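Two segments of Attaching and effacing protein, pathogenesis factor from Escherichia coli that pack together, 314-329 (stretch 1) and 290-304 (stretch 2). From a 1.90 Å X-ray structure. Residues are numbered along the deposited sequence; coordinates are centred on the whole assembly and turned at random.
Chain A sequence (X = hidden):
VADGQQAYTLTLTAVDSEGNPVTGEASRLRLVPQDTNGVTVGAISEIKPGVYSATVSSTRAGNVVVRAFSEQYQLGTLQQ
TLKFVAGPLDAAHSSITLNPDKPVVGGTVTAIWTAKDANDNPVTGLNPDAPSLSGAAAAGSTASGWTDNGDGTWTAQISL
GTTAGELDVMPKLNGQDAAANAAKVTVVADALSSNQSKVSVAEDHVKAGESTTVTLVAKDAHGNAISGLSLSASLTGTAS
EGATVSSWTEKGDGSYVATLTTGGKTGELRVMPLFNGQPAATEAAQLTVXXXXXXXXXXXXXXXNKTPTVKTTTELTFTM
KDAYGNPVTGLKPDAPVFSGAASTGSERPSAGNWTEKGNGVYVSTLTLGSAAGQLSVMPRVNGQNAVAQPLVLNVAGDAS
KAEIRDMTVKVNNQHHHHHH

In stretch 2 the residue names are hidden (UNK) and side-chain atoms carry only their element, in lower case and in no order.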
ATOM      1  N   THR A 314     -20.242  22.953  39.207  1.00 16.74           N
ATOM      2  CA  THR A 314     -21.166  22.961  38.094  1.00 16.23           C
ATOM      3  C   THR A 314     -20.711  21.878  37.131  1.00 18.12           C
ATOM      4  O   THR A 314     -19.507  21.669  36.958  1.00 17.90           O
ATOM      5  CB  THR A 314     -21.379  24.373  37.472  1.00 23.38           C
ATOM      6  OG1 THR A 314     -22.453  24.265  36.542  1.00 22.90           O
ATOM      7  CG2 THR A 314     -20.134  24.926  36.749  1.00 17.50           C
ATOM      8  N   GLU A 315     -21.666  21.162  36.541  1.00 14.43           N
ATOM      9  CA  GLU A 315     -21.395  20.115  35.567  1.00 13.43           C
ATOM     10  C   GLU A 315     -21.176  20.765  34.192  1.00 16.33           C
ATOM     11  O   GLU A 315     -21.973  21.605  33.784  1.00 15.74           O
ATOM     12  CB  GLU A 315     -22.608  19.166  35.500  1.00 15.28           C
ATOM     13  CG  GLU A 315     -22.378  17.962  34.626  1.00 30.53           C
ATOM     14  CD  GLU A 315     -23.627  17.145  34.355  1.00 61.76           C
ATOM     15  OE1 GLU A 315     -24.525  17.635  33.627  1.00 60.97           O
ATOM     16  OE2 GLU A 315     -23.692  15.995  34.850  1.00 49.89           O
ATOM     17  N   LEU A 316     -20.111  20.362  33.483  1.00 12.86           N
ATOM     18  CA  LEU A 316     -19.792  20.846  32.140  1.00 13.03           C
ATOM     19  C   LEU A 316     -20.190  19.747  31.175  1.00 15.62           C
ATOM     20  O   LEU A 316     -19.909  18.576  31.450  1.00 15.61           O
ATOM     21  CB  LEU A 316     -18.259  21.121  31.988  1.00 13.14           C
ATOM     22  CG  LEU A 316     -17.667  22.191  32.904  1.00 17.93           C
ATOM     23  CD1 LEU A 316     -16.180  22.414  32.582  1.00 18.85           C
ATOM     24  CD2 LEU A 316     -18.481  23.501  32.847  1.00 19.76           C
ATOM     25  N   THR A 317     -20.841  20.111  30.056  1.00 13.68           N
ATOM     26  CA  THR A 317     -21.212  19.160  28.996  1.00 13.31           C
ATOM     27  C   THR A 317     -20.565  19.627  27.710  1.00 16.96           C
ATOM     28  O   THR A 317     -20.891  20.702  27.196  1.00 15.53           O
ATOM     29  CB  THR A 317     -22.739  18.952  28.870  1.00 19.32           C
ATOM     30  OG1 THR A 317     -23.250  18.478  30.112  1.00 20.39           O
ATOM     31  CG2 THR A 317     -23.095  17.909  27.787  1.00 14.74           C
ATOM     32  N   PHE A 318     -19.610  18.828  27.220  1.00 14.58           N
ATOM     33  CA  PHE A 318     -18.841  19.129  26.030  1.00 14.70           C
ATOM     34  C   PHE A 318     -19.232  18.186  24.897  1.00 18.45           C
ATOM     35  O   PHE A 318     -19.092  16.975  25.044  1.00 16.38           O
ATOM     36  CB  PHE A 318     -17.333  19.104  26.344  1.00 16.06           C
ATOM     37  CG  PHE A 318     -16.438  19.261  25.139  1.00 18.25           C
ATOM     38  CD1 PHE A 318     -16.507  20.401  24.339  1.00 20.69           C
ATOM     39  CD2 PHE A 318     -15.562  18.246  24.770  1.00 22.61           C
ATOM     40  CE1 PHE A 318     -15.701  20.531  23.205  1.00 21.68           C
ATOM     41  CE2 PHE A 318     -14.763  18.372  23.621  1.00 26.10           C
ATOM     42  CZ  PHE A 318     -14.850  19.511  22.842  1.00 23.28           C
ATOM     43  N   THR A 319     -19.793  18.752  23.789  1.00 15.56           N
ATOM     44  CA  THR A 319     -20.243  17.972  22.622  1.00 15.52           C
ATOM     45  C   THR A 319     -19.234  18.215  21.533  1.00 19.72           C
ATOM     46  O   THR A 319     -19.034  19.351  21.118  1.00 19.76           O
ATOM     47  CB  THR A 319     -21.667  18.366  22.203  1.00 24.77           C
ATOM     48  OG1 THR A 319     -22.540  18.038  23.275  1.00 24.18           O
ATOM     49  CG2 THR A 319     -22.132  17.647  20.919  1.00 22.91           C
ATOM     50  N   MET A 320     -18.583  17.158  21.095  1.00 16.98           N
ATOM     51  CA  MET A 320     -17.536  17.297  20.112  1.00 17.84           C
ATOM     52  C   MET A 320     -17.924  16.705  18.754  1.00 18.06           C
ATOM     53  O   MET A 320     -18.314  15.539  18.662  1.00 14.31           O
ATOM     54  CB  MET A 320     -16.249  16.686  20.679  1.00 20.77           C
ATOM     55  CG  MET A 320     -15.117  16.645  19.716  1.00 26.53           C
ATOM     56  SD  MET A 320     -13.502  16.556  20.507  1.00 32.52           S
ATOM     57  CE  MET A 320     -13.603  15.056  21.409  1.00 27.96           C
ATOM     58  N   LYS A 321     -17.829  17.531  17.711  1.00 15.15           N
ATOM     59  CA  LYS A 321     -18.107  17.084  16.348  1.00 15.03           C
ATOM     60  C   LYS A 321     -16.951  17.426  15.383  1.00 17.80           C
ATOM     61  O   LYS A 321     -16.176  18.350  15.652  1.00 14.99           O
ATOM     62  CB  LYS A 321     -19.403  17.716  15.846  1.00 18.78           C
ATOM     63  CG  LYS A 321     -20.661  17.137  16.483  1.00 26.52           C
ATOM     64  CD  LYS A 321     -21.914  17.737  15.853  1.00 37.65           C
ATOM     65  CE  LYS A 321     -23.174  17.387  16.620  1.00 41.32           C
ATOM     66  NZ  LYS A 321     -23.346  18.258  17.799  1.00 58.98           N
ATOM     67  N   ASP A 322     -16.901  16.724  14.236  1.00 16.48           N
ATOM     68  CA  ASP A 322     -15.931  16.990  13.159  1.00 17.40           C
ATOM     69  C   ASP A 322     -16.545  18.012  12.170  1.00 21.76           C
ATOM     70  O   ASP A 322     -17.643  18.534  12.434  1.00 21.74           O
ATOM     71  CB  ASP A 322     -15.449  15.676  12.497  1.00 18.97           C
ATOM     72  CG  ASP A 322     -16.433  14.936  11.596  1.00 22.03           C
ATOM     73  OD1 ASP A 322     -17.550  15.454  11.372  1.00 23.46           O
ATOM     74  OD2 ASP A 322     -16.079  13.847  11.101  1.00 22.08           O
ATOM     75  N   ALA A 323     -15.855  18.311  11.053  1.00 20.86           N
ATOM     76  CA  ALA A 323     -16.304  19.287  10.050  1.00 21.60           C
ATOM     77  C   ALA A 323     -17.577  18.888   9.311  1.00 24.60           C
ATOM     78  O   ALA A 323     -18.231  19.743   8.697  1.00 25.09           O
ATOM     79  CB  ALA A 323     -15.180  19.585   9.059  1.00 22.61           C
ATOM     80  N   TYR A 324     -17.957  17.608   9.413  1.00 19.55           N
ATOM     81  CA  TYR A 324     -19.140  17.040   8.766  1.00 18.79           C
ATOM     82  C   TYR A 324     -20.317  16.848   9.715  1.00 21.96           C
ATOM     83  O   TYR A 324     -21.372  16.413   9.271  1.00 22.32           O
ATOM     84  CB  TYR A 324     -18.790  15.675   8.141  1.00 19.69           C
ATOM     85  CG  TYR A 324     -17.559  15.712   7.268  1.00 19.97           C
ATOM     86  CD1 TYR A 324     -17.626  16.172   5.953  1.00 22.30           C
ATOM     87  CD2 TYR A 324     -16.331  15.266   7.747  1.00 19.56           C
ATOM     88  CE1 TYR A 324     -16.497  16.174   5.130  1.00 24.67           C
ATOM     89  CE2 TYR A 324     -15.193  15.283   6.942  1.00 20.51           C
ATOM     90  CZ  TYR A 324     -15.285  15.720   5.627  1.00 31.22           C
ATOM     91  OH  TYR A 324     -14.163  15.734   4.831  1.00 34.06           O
ATOM     92  N   GLY A 325     -20.116  17.129  10.998  1.00 19.29           N
ATOM     93  CA  GLY A 325     -21.133  16.946  12.029  1.00 19.88           C
ATOM     94  C   GLY A 325     -21.068  15.580  12.690  1.00 23.35           C
ATOM     95  O   GLY A 325     -21.942  15.255  13.496  1.00 22.62           O
ATOM     96  N   ASN A 326     -20.039  14.742  12.352  1.00 16.79           N
ATOM     97  CA  ASN A 326     -19.932  13.421  12.987  1.00 15.59           C
ATOM     98  C   ASN A 326     -19.513  13.590  14.450  1.00 20.79           C
ATOM     99  O   ASN A 326     -18.565  14.333  14.723  1.00 20.97           O
ATOM    100  CB  ASN A 326     -18.898  12.525  12.290  1.00 14.93           C
ATOM    101  CG  ASN A 326     -19.267  12.185  10.874  1.00 27.12           C
ATOM    102  OD1 ASN A 326     -20.348  11.648  10.597  1.00 23.18           O
ATOM    103  ND2 ASN A 326     -18.379  12.488   9.950  1.00 19.93           N
ATOM    104  N   PRO A 327     -20.137  12.844  15.387  1.00 17.19           N
ATOM    105  CA  PRO A 327     -19.683  12.919  16.792  1.00 16.68           C
ATOM    106  C   PRO A 327     -18.259  12.368  16.949  1.00 20.43           C
ATOM    107  O   PRO A 327     -17.921  11.336  16.365  1.00 19.49           O
ATOM    108  CB  PRO A 327     -20.718  12.088  17.559  1.00 18.29           C
ATOM    109  CG  PRO A 327     -21.364  11.211  16.553  1.00 23.62           C
ATOM    110  CD  PRO A 327     -21.246  11.878  15.202  1.00 18.63           C
ATOM    111  N   VAL A 328     -17.399  13.104  17.669  1.00 17.25           N
ATOM    112  CA  VAL A 328     -16.023  12.682  17.891  1.00 16.67           C
ATOM    113  C   VAL A 328     -15.975  11.838  19.178  1.00 20.06           C
ATOM    114  O   VAL A 328     -16.035  12.368  20.289  1.00 18.36           O
ATOM    115  CB  VAL A 328     -14.981  13.826  17.836  1.00 18.85           C
ATOM    116  CG1 VAL A 328     -13.567  13.293  18.126  1.00 18.10           C
ATOM    117  CG2 VAL A 328     -15.029  14.542  16.491  1.00 18.09           C
ATOM    118  N   THR A 329     -15.919  10.516  19.003  1.00 17.71           N
ATOM    119  CA  THR A 329     -15.963   9.550  20.106  1.00 18.41           C
ATOM    120  C   THR A 329     -14.574   8.977  20.465  1.00 22.54           C
ATOM    121  O   THR A 329     -13.691   8.948  19.616  1.00 21.89           O
ATOM    122  CB  THR A 329     -17.037   8.473  19.778  1.00 24.52           C
ATOM    123  OG1 THR A 329     -17.387   7.743  20.942  1.00 25.42           O
ATOM    124  CG2 THR A 329     -16.626   7.521  18.656  1.00 24.28           C
ATOM    125  N   UNK A 290     -13.431   6.683  11.000  1.00 14.90           N
ATOM    126  CA  UNK A 290     -13.848   7.281  12.267  1.00 15.27           C
ATOM    127  C   UNK A 290     -14.073   8.772  12.044  1.00 18.67           C
ATOM    128  O   UNK A 290     -13.796   9.246  10.942  1.00 15.91           O
ATOM    129  c   UNK A 290     -12.825   6.944  13.382  1.00 18.76           C
ATOM    130  c   UNK A 290     -10.441   7.603  14.376  1.00 17.92           C
ATOM    131  c   UNK A 290     -12.730   5.395  13.555  1.00 18.21           C
ATOM    132  c   UNK A 290     -11.426   7.600  13.125  1.00 18.80           C
ATOM    133  N   UNK A 291     -14.575   9.524  13.055  1.00 16.55           N
ATOM    134  CA  UNK A 291     -14.800  10.964  12.866  1.00 16.51           C
ATOM    135  C   UNK A 291     -13.532  11.711  12.470  1.00 18.87           C
ATOM    136  O   UNK A 291     -12.421  11.317  12.854  1.00 16.80           O
ATOM    137  c   UNK A 291     -15.427  11.593  14.120  1.00 17.21           C
ATOM    138  N   UNK A 292     -13.704  12.790  11.709  1.00 15.39           N
ATOM    139  CA  UNK A 292     -12.581  13.618  11.294  1.00 15.20           C
ATOM    140  C   UNK A 292     -11.996  14.401  12.460  1.00 21.51           C
ATOM    141  O   UNK A 292     -12.442  14.262  13.616  1.00 20.10           O
ATOM    142  N   UNK A 293     -10.974  15.216  12.165  1.00 20.11           N
ATOM    143  CA  UNK A 293     -10.336  16.122  13.131  1.00 20.90           C
ATOM    144  C   UNK A 293     -11.470  16.964  13.749  1.00 24.70           C
ATOM    145  O   UNK A 293     -12.381  17.383  13.024  1.00 22.62           O
ATOM    146  c   UNK A 293      -8.496  17.950  13.237  1.00 42.43           C
ATOM    147  o   UNK A 293      -7.431  18.815  11.271  1.00 88.81           O
ATOM    148  c   UNK A 293      -7.414  18.752  12.524  1.00 82.27           C
ATOM    149  o   UNK A 293      -6.546  19.324  13.224  1.00 78.43           O
ATOM    150  c   UNK A 293      -9.388  17.077  12.361  1.00 23.41           C
ATOM    151  N   UNK A 294     -11.421  17.211  15.058  1.00 23.83           N
ATOM    152  CA  UNK A 294     -12.484  18.007  15.667  1.00 26.02           C
ATOM    153  C   UNK A 294     -12.613  19.416  15.063  1.00 24.73           C
ATOM    154  O   UNK A 294     -11.628  20.018  14.626  1.00 23.70           O
ATOM    155  c   UNK A 294     -11.435  18.903  17.818  1.00 37.73           C
ATOM    156  c   UNK A 294     -13.509  19.957  19.310  1.00 42.61           C
ATOM    157  s   UNK A 294     -12.173  20.497  18.279  1.00 45.77           S
ATOM    158  c   UNK A 294     -12.441  17.981  17.200  1.00 30.38           C
ATOM    159  N   UNK A 295     -13.842  19.883  14.975  1.00 18.77           N
ATOM    160  CA  UNK A 295     -14.164  21.192  14.453  1.00 18.18           C
ATOM    161  C   UNK A 295     -14.655  22.021  15.650  1.00 23.21           C
ATOM    162  O   UNK A 295     -15.664  21.682  16.292  1.00 21.87           O
ATOM    163  o   UNK A 295     -15.952  22.294  13.199  1.00 24.19           O
ATOM    164  c   UNK A 295     -15.234  21.083  13.367  1.00 18.37           C
ATOM    165  N   UNK A 296     -13.920  23.079  15.970  1.00 20.39           N
ATOM    166  CA  UNK A 296     -14.315  23.930  17.090  1.00 20.95           C
ATOM    167  C   UNK A 296     -15.635  24.644  16.771  1.00 23.63           C
ATOM    168  O   UNK A 296     -16.468  24.766  17.656  1.00 22.76           O
ATOM    169  o   UNK A 296     -12.930  25.722  16.322  1.00 32.83           O
ATOM    170  c   UNK A 296     -13.206  24.913  17.447  1.00 22.86           C
ATOM    171  N   UNK A 297     -15.877  24.982  15.487  1.00 21.64           N
ATOM    172  CA  UNK A 297     -17.130  25.612  15.037  1.00 21.74           C
ATOM    173  C   UNK A 297     -18.386  24.737  15.260  1.00 22.35           C
ATOM    174  O   UNK A 297     -19.455  25.267  15.552  1.00 20.83           O
ATOM    175  c   UNK A 297     -17.017  25.989  13.562  1.00 23.20           C
ATOM    176  N   UNK A 298     -18.248  23.406  15.169  1.00 17.82           N
ATOM    177  CA  UNK A 298     -19.366  22.460  15.309  1.00 17.60           C
ATOM    178  C   UNK A 298     -19.465  21.884  16.718  1.00 21.84           C
ATOM    179  O   UNK A 298     -20.359  21.092  17.011  1.00 20.81           O
ATOM    180  c   UNK A 298     -19.466  21.762  12.862  1.00 32.23           C
ATOM    181  o   UNK A 298     -19.990  22.844  12.618  1.00 23.41           O
ATOM    182  n   UNK A 298     -19.201  20.891  11.900  1.00 20.71           N
ATOM    183  c   UNK A 298     -19.206  21.323  14.283  1.00 17.20           C
ATOM    184  N   UNK A 299     -18.531  22.259  17.578  1.00 17.15           N
ATOM    185  CA  UNK A 299     -18.478  21.726  18.934  1.00 15.22           C
ATOM    186  C   UNK A 299     -19.060  22.723  19.924  1.00 21.90           C
ATOM    187  O   UNK A 299     -19.085  23.919  19.615  1.00 21.31           O
ATOM    188  o   UNK A 299     -16.658  20.253  18.431  1.00 18.19           O
ATOM    189  c   UNK A 299     -17.049  21.337  19.269  1.00 16.49           C
ATOM    190  N   UNK A 300     -19.603  22.241  21.068  1.00 18.67           N
ATOM    191  CA  UNK A 300     -20.240  23.126  22.067  1.00 18.06           C
ATOM    192  C   UNK A 300     -19.849  22.766  23.496  1.00 20.34           C
ATOM    193  O   UNK A 300     -19.619  21.613  23.798  1.00 18.31           O
ATOM    194  o   UNK A 300     -22.296  21.790  22.222  1.00 39.86           O
ATOM    195  c   UNK A 300     -22.316  23.598  20.596  1.00 32.52           C
ATOM    196  c   UNK A 300     -21.792  23.102  21.952  1.00 32.89           C
ATOM    197  N   UNK A 301     -19.846  23.768  24.390  1.00 18.97           N
ATOM    198  CA  UNK A 301     -19.595  23.591  25.804  1.00 16.75           C
ATOM    199  C   UNK A 301     -20.666  24.364  26.556  1.00 20.11           C
ATOM    200  O   UNK A 301     -20.831  25.554  26.310  1.00 19.90           O
ATOM    201  c   UNK A 301     -18.193  24.102  26.212  1.00 15.74           C
ATOM    202  c   UNK A 301     -17.772  22.429  28.116  1.00 19.03           C
ATOM    203  c   UNK A 301     -17.867  23.938  27.719  1.00 18.89           C
ATOM    204  c   UNK A 301     -16.597  24.661  28.090  1.00 17.48           C
ATOM    205  N   UNK A 302     -21.398  23.695  27.444  1.00 17.16           N
ATOM    206  CA  UNK A 302     -22.429  24.317  28.305  1.00 16.93           C
ATOM    207  C   UNK A 302     -22.157  23.898  29.764  1.00 20.24           C
ATOM    208  O   UNK A 302     -21.497  22.889  29.980  1.00 19.05           O
ATOM    209  c   UNK A 302     -24.177  22.459  28.012  1.00 20.96           C
ATOM    210  c   UNK A 302     -24.203  24.426  26.452  1.00 22.09           C
ATOM    211  c   UNK A 302     -23.894  23.955  27.877  1.00 21.34           C
ATOM    212  N   UNK A 303     -22.731  24.626  30.744  1.00 17.24           N
ATOM    213  CA  UNK A 303     -22.659  24.318  32.167  1.00 17.14           C
ATOM    214  C   UNK A 303     -24.098  24.180  32.646  1.00 20.57           C
ATOM    215  O   UNK A 303     -24.988  24.670  31.952  1.00 20.51           O
ATOM    216  c   UNK A 303     -21.956  25.461  32.907  1.00 18.74           C
ATOM    217  N   UNK A 304     -24.351  23.482  33.770  1.00 17.49           N
ATOM    218  CA  UNK A 304     -25.714  23.352  34.315  1.00 19.44           C
ATOM    219  C   UNK A 304     -26.160  24.624  35.099  1.00 23.66           C
ATOM    220  O   UNK A 304     -27.327  24.758  35.455  1.00 23.04           O
ATOM    221  o   UNK A 304     -24.957  20.868  37.008  1.00 45.50           O
ATOM    222  c   UNK A 304     -25.043  21.969  36.430  1.00 34.54           C
ATOM    223  o   UNK A 304     -24.559  23.008  36.899  1.00 36.39           O
ATOM    224  c   UNK A 304     -25.881  22.061  35.160  1.00 22.33           C
TER
HETATM  225  O   HOH W   1     -13.199  17.280  10.490  1.00 25.06           O
HETATM  226  O   HOH W   2     -22.074  20.568  18.916  1.00 40.31           O
HETATM  227  O   HOH W   3     -22.428  20.451  24.949  1.00 27.21           O

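Position 290 carries four carbons, forked at the first with one arm two carbons long, and touches nothing on stretch 1: Ile290. Position 291 has a single carbon, CB, pointing toward stretch 1, 3.4 Å from Pro327 O and 3.8 Å from Val328 CG2; one carbon makes it Ala291. Position 292 has no side-chain atoms. Its N donates to Asp322 OD2 at 2.7 Å, and an ideal CB would sit a tight 3.3 Å from that same oxygen, so Gly292 suits the place. At 293, three carbons end in two oxygens, and the CA-to-CB bond points away from stretch 1, an acid of glutamate length: Glu293. Its backbone O reaches Ala323 N through water 1.

Position 294 is an unbranched chain of two carbons, sulfur and carbon. The terminal carbon lies 3.8 Å from Phe318 CZ, at the ring edge, and 3.6 Å from Met320 SD; this is Met294. Position 295 has one carbon and one oxygen, with CB 3.5 Å from Asp322 C, and its N donates to Lys321 O at 2.9 Å: Ser295. Positions 296, one carbon and one oxygen, and 297, one carbon, make no contact: Ser296 and Ala297, in a type I turn.

At 298 there are two carbons, the second bearing one oxygen and one nitrogen, and the nitrogen donates to Asp322 O at 2.9 Å: Asn298. Position 299 has one carbon and one oxygen; the oxygen accepts from Lys321 N at 3.0 Å and donates to Ser295 O at 2.8 Å, so one hydroxyl serves both: Ser299.

Position 300 branches at its first carbon into oxygen and carbon, the oxygen 3.5 Å from Thr319 CB: Thr300. Position 301 has four carbons forked at the second, and one end carbon lies 3.8 Å from Phe318 CB: Leu301. Position 302, three carbons forked at the first, lies beside Thr317: Val302. Position 303 has one carbon, 4.0 Å from Leu316 CD2: Ala303. Position 304 has two carbons and two oxygens, and one oxygen accepts a very short 2.5 Å bond from Thr314 OG1: Asp304.

The contact follows two rules. Antiparallel strands pair Thr317 with Val302 and Thr319 with Thr300 through reciprocal backbone bonds, while alternation sends Leu316, Phe318, Leu301 and Ala303 to one face and Thr317, Thr319, Thr300 and Val302 to the other. Beyond the ladder, side chains supply most of the bonds: Ser299 and Asn298 bind backbone groups of stretch 1, beside the backbone bond from Ser295 N to Lys321 O, and Asp322 holds Gly292 N while its OD1 accepts from Tyr324 N and Asn326 N, bracing its own turn and the residue after it.

Stretch 2, residues 290-304: IAGEMSSANSTLVAD
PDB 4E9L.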